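Local coordinates for uncharacterized protein Atu2452 (Agrobacterium tumefaciens, PDB 2R8B) that is of unknown function but belongs to the dienelactone hydrolase family and is probably an alpha/beta-hydrolase, perhaps with a serine nucleophile, at residues 62-67 with 141-146; 165-170 with 186-191; 130-135 with 160-165; 55-60 with 136-141. All coordinates share one frame; numbering follows the deposited sequence.

Interactions 1 and 2 join neighbouring strand pairs of one central sheet, 64-68 with 143-148 and 168-172 with 190-196; their centres are about 10 Å apart, and strands 143-148 and 168-172 bond directly between them. Interaction 3 lies about 10 Å from interaction 1, where helix 117-138 meets the turn after helix 150-161. Interaction 4, at the surface, uses the end of helix 117-138 and is about 18 Å, centre to centre, from interaction 2. Interactions 3 and 2 share L165; interactions 4 and 1 share G141. In sequence, interactions 1, 3 and 4 interlace, and 186-191 comes last. Together they join sheet and helices of an alpha/beta-hydrolase core.

Interaction 1. Residues 62-67 with 141-146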
loop_
_atom_site.group_PDB
_atom_site.type_symbol
_atom_site.label_atom_id
_atom_site.label_comp_id
_atom_site.label_asym_id
_atom_site.label_seq_id
_atom_site.Cartn_x
_atom_site.Cartn_y
_atom_site.Cartn_z
ATOM N N ALA A 62 -17.589 8.057 1.716
ATOM C CA ALA A 62 -16.440 8.272 0.876
ATOM C C ALA A 62 -15.266 7.339 1.282
ATOM O O ALA A 62 -15.208 6.826 2.431
ATOM C CB ALA A 62 -16.031 9.720 0.931
ATOM N N PRO A 63 -14.327 7.105 0.337
ATOM C CA PRO A 63 -13.233 6.163 0.602
ATOM C C PRO A 63 -12.445 6.480 1.865
ATOM O O PRO A 63 -12.407 7.636 2.299
ATOM C CB PRO A 63 -12.330 6.307 -0.630
ATOM C CG PRO A 63 -13.284 6.786 -1.728
ATOM C CD PRO A 63 -14.257 7.692 -1.026
ATOM N N LEU A 64 -11.890 5.418 2.448
ATOM C CA LEU A 64 -10.801 5.439 3.403
ATOM C C LEU A 64 -9.520 5.328 2.577
ATOM O O LEU A 64 -9.261 4.298 1.941
ATOM C CB LEU A 64 -10.867 4.208 4.316
ATOM C CG LEU A 64 -10.572 4.317 5.808
ATOM C CD1 LEU A 64 -9.649 3.231 6.192
ATOM C CD2 LEU A 64 -9.983 5.662 6.236
ATOM N N PHE A 65 -8.723 6.384 2.559
ATOM C CA PHE A 65 -7.524 6.336 1.772
ATOM C C PHE A 65 -6.359 6.169 2.728
ATOM O O PHE A 65 -6.039 7.090 3.475
ATOM C CB PHE A 65 -7.352 7.618 0.993
ATOM C CG PHE A 65 -6.426 7.492 -0.156
ATOM C CD1 PHE A 65 -5.662 6.360 -0.330
ATOM C CD2 PHE A 65 -6.313 8.505 -1.069
ATOM C CE1 PHE A 65 -4.816 6.247 -1.410
ATOM C CE2 PHE A 65 -5.461 8.402 -2.151
ATOM C CZ PHE A 65 -4.717 7.282 -2.325
ATOM N N VAL A 66 -5.723 5.006 2.730
ATOM C CA VAL A 66 -4.547 4.821 3.575
ATOM C C VAL A 66 -3.295 4.822 2.703
ATOM O O VAL A 66 -3.300 4.229 1.629
ATOM C CB VAL A 66 -4.678 3.590 4.512
ATOM C CG1 VAL A 66 -5.195 2.399 3.775
ATOM C CG2 VAL A 66 -3.367 3.271 5.189
ATOM N N LEU A 67 -2.265 5.560 3.135
ATOM C CA LEU A 67 -1.041 5.738 2.345
ATOM C C LEU A 67 0.140 5.453 3.209
ATOM O O LEU A 67 0.244 5.953 4.325
ATOM C CB LEU A 67 -0.891 7.145 1.802
ATOM C CG LEU A 67 -2.054 7.834 1.093
ATOM C CD1 LEU A 67 -2.802 8.663 2.105
ATOM C CD2 LEU A 67 -1.502 8.714 -0.016
ATOM N N GLY A 141 -16.381 4.363 3.400
ATOM C CA GLY A 141 -16.870 3.364 2.438
ATOM C C GLY A 141 -15.776 2.502 1.831
ATOM O O GLY A 141 -15.252 1.627 2.503
ATOM N N PRO A 142 -15.438 2.705 0.544
ATOM C CA PRO A 142 -14.367 1.876 -0.058
ATOM C C PRO A 142 -13.024 2.030 0.663
ATOM O O PRO A 142 -12.745 3.121 1.160
ATOM C CB PRO A 142 -14.280 2.433 -1.485
ATOM C CG PRO A 142 -15.669 2.995 -1.737
ATOM C CD PRO A 142 -16.010 3.641 -0.436
ATOM N N VAL A 143 -12.202 0.977 0.760
ATOM C CA VAL A 143 -10.839 1.230 1.235
ATOM C C VAL A 143 -9.871 1.208 0.086
ATOM O O VAL A 143 -9.868 0.311 -0.772
ATOM C CB VAL A 143 -10.337 0.360 2.423
ATOM C CG1 VAL A 143 -11.275 0.423 3.607
ATOM C CG2 VAL A 143 -10.269 -0.988 2.030
ATOM N N ILE A 144 -9.064 2.242 0.060
ATOM C CA ILE A 144 -8.098 2.414 -0.989
ATOM C C ILE A 144 -6.778 2.598 -0.304
ATOM O O ILE A 144 -6.710 3.210 0.757
ATOM C CB ILE A 144 -8.416 3.644 -1.817
ATOM C CG1 ILE A 144 -9.831 3.506 -2.356
ATOM C CG2 ILE A 144 -7.405 3.805 -2.926
ATOM C CD1 ILE A 144 -10.174 4.497 -3.387
ATOM N N GLY A 145 -5.728 2.058 -0.906
ATOM C CA GLY A 145 -4.402 2.177 -0.358
ATOM C C GLY A 145 -3.453 2.486 -1.458
ATOM O O GLY A 145 -3.665 2.164 -2.651
ATOM N N LEU A 146 -2.380 3.119 -1.044
ATOM C CA LEU A 146 -1.293 3.463 -1.919
ATOM C C LEU A 146 -0.031 3.339 -1.097
ATOM O O LEU A 146 0.032 3.831 0.023
ATOM C CB LEU A 146 -1.475 4.885 -2.444
ATOM C CG LEU A 146 -0.267 5.338 -3.263
ATOM C CD1 LEU A 146 -0.678 6.320 -4.328
ATOM C CD2 LEU A 146 0.791 5.929 -2.335
#
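F65 and I144 meet on one face of a parallel strand pair, L64 and V143 on the other. The F65 ring offers its CE1 corner: I144 CG2 is 3.9 Å from CE1, and L146 CB, near the ring plane, meets the same edge at 3.8 Å from CE1. With CG anti to the backbone N (chi1 -161°), F65 starts its ring beside its carbonyl carbon, and the ring then slants across both I144 and L146. L67 CG covers one face of this ring toward the rim. Farther back, P63 CB touches I144 CD1 at 3.9 Å. On the opposite face L64 and V143 run side by side in the same direction, L64 CB 3.9 Å from V143 CG1.

Alternating backbone bonds set this register. L64 N donates to P142 O and receives I144 N at its own O, each at 2.8 Å; V66 N then binds I144 O, and L146 N binds V66 O. Just before the strands, G141 N closes on A62 O at 2.9 Å, from above the carbonyl plane. CA-H...O contacts, such as F65 CA to I144 O, run between these bonds.

Beyond the pair, I131 of helix 117-138 covers L64, V66 and V143, while L244 of helix 234-244 packs on F65 and I144. Strand 90-94 bonds to the outer side of 64-67. A parallel sheet covered by helices on both faces is the core of the alpha/beta-hydrolase fold, and strand 143-148 leads into a GxSxG sequence, probably its nucleophile elbow.

Interaction 2. Residues 165-170 with 186-191; sequences LFDAAV and KPTRRV
K186 crosses D167 obliquely and brings its ammonium over the carboxylate. NZ lies 2.8 Å from D167 OD2 and 2.9 Å from D167 OD1, well out of the carboxylate plane, consistent with a salt bridge that depends more on charge than on direction; the hydrogen bond to OD2 is weak. A bend at chi3 (-44°) turns CE back toward 165-170, where it passes F166 O. The carboxylate has a second partner: V143 N makes a weak bond to OD2 from the other side of the plane.

R189 follows a different course. It bends at chi2 and chi3, its CG and CD run past F166 O, and the guanidinium leaves to bind Q217 through NH1. K186 and R189 are the ends of a type I turn, closed by R189 N on K186 O at 2.7 Å, which delivers the chain into a parallel pairing. There R190 N donates to D167 O at 2.8 Å, and R190 O receives A169 N at 2.9 Å.

The paired residues divide between the two faces. A168 and R190 share one, but the R190 guanidinium leads away to a cation-pi contact with F243. A169 and V191 share the other, their CB atoms 4.4 Å apart.

Around this pair, strand 143-148 lies along the far side of 168-170 and bonds to it. L159 of helix 150-161 packs on A169, Y247 touches A168 and R190 on the opposite face, and F166 packs against L155, V158 and L159 of helix 150-161 and I131 of helix 117-138.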
loop_
_atom_site.group_PDB
_atom_site.type_symbol
_atom_site.label_atom_id
_atom_site.label_comp_id
_atom_site.label_asym_id
_atom_site.label_seq_id
_atom_site.Cartn_x
_atom_site.Cartn_y
_atom_site.Cartn_z
ATOM N N LEU A 165 -10.497 -7.088 2.008
ATOM C CA LEU A 165 -10.520 -5.748 2.609
ATOM C C LEU A 165 -10.480 -4.576 1.598
ATOM O O LEU A 165 -11.328 -3.730 1.625
ATOM C CB LEU A 165 -9.464 -5.619 3.701
ATOM C CG LEU A 165 -9.384 -4.248 4.349
ATOM C CD1 LEU A 165 -10.672 -3.921 5.095
ATOM C CD2 LEU A 165 -8.188 -4.196 5.290
ATOM N N PHE A 166 -9.526 -4.554 0.687
ATOM C CA PHE A 166 -9.349 -3.448 -0.242
ATOM C C PHE A 166 -10.158 -3.480 -1.512
ATOM O O PHE A 166 -10.311 -4.529 -2.143
ATOM C CB PHE A 166 -7.882 -3.323 -0.628
ATOM C CG PHE A 166 -7.075 -2.557 0.371
ATOM C CD1 PHE A 166 -6.587 -3.190 1.527
ATOM C CD2 PHE A 166 -6.818 -1.194 0.183
ATOM C CE1 PHE A 166 -5.837 -2.469 2.486
ATOM C CE2 PHE A 166 -6.098 -0.475 1.140
ATOM C CZ PHE A 166 -5.607 -1.114 2.295
ATOM N N ASP A 167 -10.589 -2.290 -1.915
ATOM C CA ASP A 167 -11.252 -2.093 -3.165
ATOM C C ASP A 167 -10.286 -1.681 -4.228
ATOM O O ASP A 167 -10.410 -2.105 -5.365
ATOM C CB ASP A 167 -12.309 -0.997 -3.023
ATOM C CG ASP A 167 -13.545 -1.496 -2.323
ATOM O OD1 ASP A 167 -14.511 -1.823 -3.073
ATOM O OD2 ASP A 167 -13.520 -1.607 -1.052
ATOM N N ALA A 168 -9.362 -0.801 -3.872
ATOM C CA ALA A 168 -8.337 -0.381 -4.818
ATOM C C ALA A 168 -6.989 -0.271 -4.147
ATOM O O ALA A 168 -6.901 0.083 -2.972
ATOM C CB ALA A 168 -8.691 0.920 -5.410
ATOM N N ALA A 169 -5.927 -0.565 -4.877
ATOM C CA ALA A 169 -4.617 -0.406 -4.278
ATOM C C ALA A 169 -3.600 0.053 -5.296
ATOM O O ALA A 169 -3.597 -0.431 -6.435
ATOM C CB ALA A 169 -4.175 -1.706 -3.627
ATOM N N VAL A 170 -2.745 1.003 -4.939
ATOM C CA VAL A 170 -1.666 1.226 -5.868
ATOM C C VAL A 170 -0.353 0.850 -5.242
ATOM O O VAL A 170 -0.038 1.259 -4.121
ATOM C CB VAL A 170 -1.716 2.590 -6.600
ATOM C CG1 VAL A 170 -2.872 3.442 -6.135
ATOM C CG2 VAL A 170 -0.396 3.304 -6.550
ATOM N N LYS A 186 -12.437 -9.454 -4.107
ATOM C CA LYS A 186 -13.754 -9.016 -4.618
ATOM C C LYS A 186 -13.602 -8.657 -6.085
ATOM O O LYS A 186 -12.609 -8.043 -6.448
ATOM C CB LYS A 186 -14.292 -7.817 -3.824
ATOM C CG LYS A 186 -14.411 -8.045 -2.295
ATOM C CD LYS A 186 -14.709 -6.728 -1.490
ATOM C CE LYS A 186 -13.832 -5.552 -1.982
ATOM N NZ LYS A 186 -14.360 -4.278 -1.502
ATOM N N PRO A 187 -14.573 -9.053 -6.947
ATOM C CA PRO A 187 -14.449 -8.871 -8.405
ATOM C C PRO A 187 -14.198 -7.417 -8.790
ATOM O O PRO A 187 -13.732 -7.148 -9.899
ATOM C CB PRO A 187 -15.814 -9.291 -8.921
ATOM C CG PRO A 187 -16.276 -10.233 -7.936
ATOM C CD PRO A 187 -15.859 -9.688 -6.621
ATOM N N THR A 188 -14.493 -6.500 -7.866
ATOM C CA THR A 188 -14.359 -5.082 -8.109
ATOM C C THR A 188 -12.983 -4.587 -7.692
ATOM O O THR A 188 -12.650 -3.427 -7.922
ATOM C CB THR A 188 -15.404 -4.285 -7.317
ATOM O OG1 THR A 188 -15.286 -4.613 -5.919
ATOM C CG2 THR A 188 -16.827 -4.556 -7.843
ATOM N N ARG A 189 -12.179 -5.420 -7.043
ATOM C CA ARG A 189 -10.846 -4.969 -6.657
ATOM C C ARG A 189 -10.151 -4.452 -7.885
ATOM O O ARG A 189 -10.296 -5.011 -8.972
ATOM C CB ARG A 189 -10.036 -6.092 -6.081
ATOM C CG ARG A 189 -9.841 -6.026 -4.626
ATOM C CD ARG A 189 -8.332 -6.074 -4.414
ATOM N NE ARG A 189 -7.586 -6.769 -5.484
ATOM C CZ ARG A 189 -6.729 -7.789 -5.287
ATOM N NH1 ARG A 189 -6.517 -8.255 -4.046
ATOM N NH2 ARG A 189 -6.069 -8.328 -6.317
ATOM N N ARG A 190 -9.433 -3.360 -7.729
ATOM C CA ARG A 190 -8.616 -2.857 -8.808
ATOM C C ARG A 190 -7.256 -2.606 -8.234
ATOM O O ARG A 190 -7.142 -1.880 -7.214
ATOM C CB ARG A 190 -9.185 -1.565 -9.359
ATOM C CG ARG A 190 -10.380 -1.824 -10.248
ATOM C CD ARG A 190 -11.057 -0.580 -10.752
ATOM N NE ARG A 190 -10.282 0.203 -11.728
ATOM C CZ ARG A 190 -9.883 1.477 -11.540
ATOM N NH1 ARG A 190 -10.144 2.119 -10.397
ATOM N NH2 ARG A 190 -9.211 2.124 -12.488
ATOM N N VAL A 191 -6.229 -3.182 -8.861
ATOM C CA VAL A 191 -4.887 -2.778 -8.508
ATOM C C VAL A 191 -3.972 -2.251 -9.610
ATOM O O VAL A 191 -3.967 -2.746 -10.760
ATOM C CB VAL A 191 -4.161 -3.762 -7.504
ATOM C CG1 VAL A 191 -5.022 -4.942 -7.126
ATOM C CG2 VAL A 191 -2.782 -4.105 -7.939
#

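Interaction 3. Residues 130-135 with 160-165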
loop_
_atom_site.group_PDB
_atom_site.type_symbol
_atom_site.label_atom_id
_atom_site.label_comp_id
_atom_site.label_asym_id
_atom_site.label_seq_id
_atom_site.Cartn_x
_atom_site.Cartn_y
_atom_site.Cartn_z
ATOM N N PHE A 130 -6.082 -1.725 12.214
ATOM C CA PHE A 130 -5.979 -0.294 12.140
ATOM C C PHE A 130 -6.920 0.186 11.048
ATOM O O PHE A 130 -7.799 0.993 11.298
ATOM C CB PHE A 130 -4.523 0.037 11.819
ATOM C CG PHE A 130 -4.224 1.501 11.667
ATOM C CD1 PHE A 130 -4.093 2.327 12.776
ATOM C CD2 PHE A 130 -3.987 2.044 10.420
ATOM C CE1 PHE A 130 -3.781 3.686 12.642
ATOM C CE2 PHE A 130 -3.668 3.397 10.285
ATOM C CZ PHE A 130 -3.579 4.212 11.400
ATOM N N ILE A 131 -6.788 -0.348 9.848
ATOM C CA ILE A 131 -7.711 0.018 8.777
ATOM C C ILE A 131 -9.204 -0.278 9.112
ATOM O O ILE A 131 -10.004 0.640 9.084
ATOM C CB ILE A 131 -7.235 -0.554 7.399
ATOM C CG1 ILE A 131 -5.952 0.162 6.962
ATOM C CG2 ILE A 131 -8.315 -0.369 6.320
ATOM C CD1 ILE A 131 -5.111 -0.606 6.006
ATOM N N LYS A 132 -9.579 -1.513 9.443
ATOM C CA LYS A 132 -10.963 -1.834 9.871
ATOM C C LYS A 132 -11.512 -0.882 10.963
ATOM O O LYS A 132 -12.709 -0.515 10.963
ATOM C CB LYS A 132 -11.074 -3.273 10.403
ATOM C CG LYS A 132 -10.993 -4.383 9.345
ATOM C CD LYS A 132 -10.196 -5.590 9.875
ATOM C CE LYS A 132 -10.336 -6.841 8.992
ATOM N NZ LYS A 132 -11.567 -7.611 9.382
ATOM N N ALA A 133 -10.633 -0.532 11.908
ATOM C CA ALA A 133 -11.015 0.255 13.078
ATOM C C ALA A 133 -11.303 1.700 12.669
ATOM O O ALA A 133 -12.223 2.304 13.190
ATOM C CB ALA A 133 -9.939 0.174 14.188
ATOM N N ASN A 134 -10.549 2.231 11.703
ATOM C CA ASN A 134 -10.799 3.594 11.195
ATOM C C ASN A 134 -11.980 3.680 10.252
ATOM O O ASN A 134 -12.698 4.667 10.275
ATOM C CB ASN A 134 -9.557 4.178 10.528
ATOM C CG ASN A 134 -8.517 4.584 11.525
ATOM O OD1 ASN A 134 -8.550 5.663 12.083
ATOM N ND2 ASN A 134 -7.585 3.711 11.760
ATOM N N ARG A 135 -12.130 2.681 9.388
ATOM C CA ARG A 135 -13.389 2.405 8.714
ATOM C C ARG A 135 -14.576 2.668 9.682
ATOM O O ARG A 135 -15.411 3.500 9.412
ATOM C CB ARG A 135 -13.372 0.944 8.285
ATOM C CG ARG A 135 -14.499 0.515 7.403
ATOM C CD ARG A 135 -14.087 0.844 6.010
ATOM N NE ARG A 135 -14.639 0.005 4.929
ATOM C CZ ARG A 135 -14.750 -1.331 4.866
ATOM N NH1 ARG A 135 -14.352 -2.163 5.858
ATOM N NH2 ARG A 135 -15.278 -1.832 3.742
ATOM N N ILE A 160 -2.989 -9.876 0.079
ATOM C CA ILE A 160 -2.858 -11.326 0.118
ATOM C C ILE A 160 -3.537 -11.996 1.301
ATOM O O ILE A 160 -4.129 -13.068 1.141
ATOM C CB ILE A 160 -1.387 -11.718 0.091
ATOM C CG1 ILE A 160 -0.830 -11.519 -1.322
ATOM C CG2 ILE A 160 -1.212 -13.147 0.481
ATOM C CD1 ILE A 160 0.661 -11.171 -1.340
ATOM N N GLU A 161 -3.434 -11.406 2.489
ATOM C CA GLU A 161 -3.900 -12.104 3.696
ATOM C C GLU A 161 -5.358 -11.773 4.012
ATOM O O GLU A 161 -6.071 -12.571 4.635
ATOM C CB GLU A 161 -3.021 -11.751 4.884
ATOM C CG GLU A 161 -1.557 -12.108 4.689
ATOM C CD GLU A 161 -1.273 -13.592 4.954
ATOM O OE1 GLU A 161 -0.485 -14.227 4.206
ATOM O OE2 GLU A 161 -1.839 -14.130 5.921
ATOM N N GLN A 162 -5.794 -10.591 3.583
ATOM C CA GLN A 162 -7.179 -10.141 3.762
ATOM C C GLN A 162 -7.680 -9.800 2.394
ATOM O O GLN A 162 -7.885 -8.614 2.075
ATOM C CB GLN A 162 -7.217 -8.876 4.586
ATOM C CG GLN A 162 -6.245 -8.863 5.734
ATOM C CD GLN A 162 -6.805 -9.569 6.942
ATOM O OE1 GLN A 162 -7.083 -8.939 7.954
ATOM N NE2 GLN A 162 -7.004 -10.874 6.834
ATOM N N PRO A 163 -7.830 -10.823 1.547
ATOM C CA PRO A 163 -8.028 -10.455 0.152
ATOM C C PRO A 163 -9.303 -9.599 -0.041
ATOM O O PRO A 163 -9.444 -8.916 -1.047
ATOM C CB PRO A 163 -8.084 -11.828 -0.561
ATOM C CG PRO A 163 -8.482 -12.804 0.517
ATOM C CD PRO A 163 -7.850 -12.284 1.760
ATOM N N GLU A 164 -10.186 -9.589 0.951
ATOM C CA GLU A 164 -11.467 -8.947 0.782
ATOM C C GLU A 164 -11.587 -7.578 1.439
ATOM O O GLU A 164 -12.661 -6.946 1.417
ATOM C CB GLU A 164 -12.603 -9.904 1.169
ATOM C CG GLU A 164 -12.983 -10.774 -0.027
ATOM C CD GLU A 164 -14.288 -11.603 0.128
ATOM O OE1 GLU A 164 -15.156 -11.225 0.957
ATOM O OE2 GLU A 164 -14.459 -12.617 -0.615
ATOM N N LEU A 165 -10.497 -7.088 2.008
ATOM C CA LEU A 165 -10.520 -5.748 2.609
ATOM C C LEU A 165 -10.480 -4.576 1.598
ATOM O O LEU A 165 -11.328 -3.730 1.625
ATOM C CB LEU A 165 -9.464 -5.619 3.701
ATOM C CG LEU A 165 -9.384 -4.248 4.349
ATOM C CD1 LEU A 165 -10.672 -3.921 5.095
ATOM C CD2 LEU A 165 -8.188 -4.196 5.290
#
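The CA atoms of L165, on the turn after helix 150-161, and K132, on helix 117-138, are 8.3 Å apart; both helices cover the same face of the central sheet in this alpha/beta-hydrolase fold. L165 carries most of the contact. Its CG stands anti to the backbone N (chi1 178°), and from there the two methyls divide. L165 and I131 cross at a slant, L165 CD2 meeting I131 CG2 at 4.0 Å. CD1 goes to R135, whose chain slides past in the opposite direction, with NH1 4.1 Å from CD1. R135 is held elsewhere, by a hydrogen bond from NE to G141 O, so its guanidinium bridges the helix and the loop before strand 143-148 as it passes the leucine. On the sheet side, V143 touches I131, R135 and L165, which makes a small, mostly apolar patch.

At the exposed side, K132 and Q162 cross at about a right angle, and Q162 NE2 is held by E161 O at 2.9 Å. E161 O lies in the Q162 amide plane, while NE2 stands above the E161 carbonyl plane; the bond helps fix the amide, whose OE1 is 4.0 Å from K132 CE.

Interaction 4. Residues 55-60 with 136-141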
loop_
_atom_site.group_PDB
_atom_site.type_symbol
_atom_site.label_atom_id
_atom_site.label_comp_id
_atom_site.label_asym_id
_atom_site.label_seq_id
_atom_site.Cartn_x
_atom_site.Cartn_y
_atom_site.Cartn_z
ATOM N N SER A 55 -4.209 12.283 10.089
ATOM C CA SER A 55 -5.550 12.018 9.540
ATOM C C SER A 55 -6.308 13.257 9.070
ATOM O O SER A 55 -6.169 14.337 9.636
ATOM C CB SER A 55 -6.408 11.227 10.528
ATOM O OG SER A 55 -6.383 11.828 11.805
ATOM N N ARG A 56 -7.141 13.085 8.049
ATOM C CA ARG A 56 -8.041 14.153 7.591
ATOM C C ARG A 56 -9.414 13.516 7.412
ATOM O O ARG A 56 -9.613 12.714 6.490
ATOM C CB ARG A 56 -7.518 14.742 6.276
ATOM C CG ARG A 56 -7.999 16.109 5.928
ATOM C CD ARG A 56 -9.105 16.098 4.897
ATOM N NE ARG A 56 -8.661 15.632 3.588
ATOM C CZ ARG A 56 -9.450 15.555 2.513
ATOM N NH1 ARG A 56 -10.733 15.960 2.609
ATOM N NH2 ARG A 56 -8.974 15.073 1.347
ATOM N N ALA A 57 -10.323 13.811 8.341
ATOM C CA ALA A 57 -11.687 13.276 8.339
ATOM C C ALA A 57 -12.402 13.612 7.034
ATOM O O ALA A 57 -12.492 14.768 6.646
ATOM C CB ALA A 57 -12.492 13.811 9.536
ATOM N N GLY A 58 -12.890 12.587 6.342
ATOM C CA GLY A 58 -13.641 12.791 5.102
ATOM C C GLY A 58 -15.147 12.644 5.287
ATOM O O GLY A 58 -15.644 12.405 6.412
ATOM N N VAL A 59 -15.860 12.781 4.166
ATOM C CA VAL A 59 -17.298 12.564 4.133
ATOM C C VAL A 59 -17.672 11.092 4.359
ATOM O O VAL A 59 -16.988 10.191 3.861
ATOM C CB VAL A 59 -17.878 13.137 2.835
ATOM C CG1 VAL A 59 -19.019 12.243 2.271
ATOM C CG2 VAL A 59 -18.381 14.596 3.122
ATOM N N ALA A 60 -18.718 10.864 5.148
ATOM C CA ALA A 60 -19.281 9.538 5.374
ATOM C C ALA A 60 -19.694 8.787 4.070
ATOM O O ALA A 60 -20.556 9.242 3.291
ATOM C CB ALA A 60 -20.463 9.630 6.341
ATOM N N GLU A 136 -14.638 1.991 10.822
ATOM C CA GLU A 136 -15.705 2.245 11.796
ATOM C C GLU A 136 -15.738 3.713 12.175
ATOM O O GLU A 136 -16.738 4.377 11.973
ATOM C CB GLU A 136 -15.518 1.408 13.070
ATOM C CG GLU A 136 -15.725 -0.144 12.905
ATOM C CD GLU A 136 -17.144 -0.662 13.389
ATOM O OE1 GLU A 136 -17.472 -1.861 13.090
ATOM O OE2 GLU A 136 -17.904 0.122 14.064
ATOM N N HIS A 137 -14.624 4.220 12.692
ATOM C CA HIS A 137 -14.600 5.530 13.291
ATOM C C HIS A 137 -15.144 6.624 12.387
ATOM O O HIS A 137 -16.056 7.355 12.789
ATOM C CB HIS A 137 -13.216 5.889 13.801
ATOM C CG HIS A 137 -13.175 7.220 14.471
ATOM N ND1 HIS A 137 -12.252 8.196 14.140
ATOM C CD2 HIS A 137 -13.980 7.763 15.418
ATOM C CE1 HIS A 137 -12.483 9.279 14.872
ATOM N NE2 HIS A 137 -13.536 9.048 15.634
ATOM N N TYR A 138 -14.609 6.711 11.167
ATOM C CA TYR A 138 -15.065 7.712 10.155
ATOM C C TYR A 138 -16.289 7.319 9.306
ATOM O O TYR A 138 -16.779 8.118 8.501
ATOM C CB TYR A 138 -13.923 8.092 9.200
ATOM C CG TYR A 138 -12.718 8.616 9.908
ATOM C CD1 TYR A 138 -11.593 7.858 9.982
ATOM C CD2 TYR A 138 -12.713 9.881 10.523
ATOM C CE1 TYR A 138 -10.463 8.313 10.617
ATOM C CE2 TYR A 138 -11.567 10.363 11.189
ATOM C CZ TYR A 138 -10.446 9.545 11.223
ATOM O OH TYR A 138 -9.267 9.916 11.820
ATOM N N GLN A 139 -16.750 6.078 9.474
ATOM C CA GLN A 139 -17.924 5.557 8.746
ATOM C C GLN A 139 -17.648 5.672 7.245
ATOM O O GLN A 139 -18.492 6.139 6.463
ATOM C CB GLN A 139 -19.183 6.334 9.156
ATOM C CG GLN A 139 -19.169 6.717 10.616
ATOM C CD GLN A 139 -20.456 7.421 11.047
ATOM O OE1 GLN A 139 -21.524 6.812 11.111
ATOM N NE2 GLN A 139 -20.355 8.702 11.353
ATOM N N ALA A 140 -16.422 5.301 6.889
ATOM C CA ALA A 140 -15.904 5.375 5.536
ATOM C C ALA A 140 -16.510 4.246 4.723
ATOM O O ALA A 140 -17.076 3.296 5.285
ATOM C CB ALA A 140 -14.361 5.260 5.547
ATOM N N GLY A 141 -16.381 4.363 3.400
ATOM C CA GLY A 141 -16.870 3.364 2.438
ATOM C C GLY A 141 -15.776 2.502 1.831
ATOM O O GLY A 141 -15.252 1.627 2.503
#
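Q139 N donates to E136 O at 3.0 Å and helps close the last turn of helix 117-138 behind Y138, whose ring reaches across to S55 and A57. A140 N lies 3.3 Å from R135 O in a probable second bond. With the positive phi of Q139 (58°), the two bonds form a Schellman motif, which ends the helix and turns the chain toward strand 143-148.

Y138 accounts for most of the contact. Its CG is anti to the carbonyl carbon (chi1 -57°), beside the backbone N, and the ring extends from there toward the end of strand 53-56. The hydroxyl arrives beside S55, with OH 3.4 Å from S55 CB and 3.5 Å from S55 OG. Farther down the same ring the A57 methyl approaches obliquely, CB standing 3.9 Å from Y138 CE2. H137 ND1 sits over one face of the ring, toward its rim, and T90 of strand 90-94 also touches the tyrosine.

At the turn itself the meeting is lighter. A60 places its CA 3.7 Å from Q139 O, with CB a little farther from the same oxygen.

On the strand side, R56 points away from the helix and binds P87 O through NH1; S55, before it, points toward Y138. The chemistry is that of a surface contact: one amphipathic ring, with CE2 touching the A57 methyl and its hydroxyl beside the S55 side chain, joins the end of the edge strand and the loop after it to the helix end, chiefly by van der Waals packing.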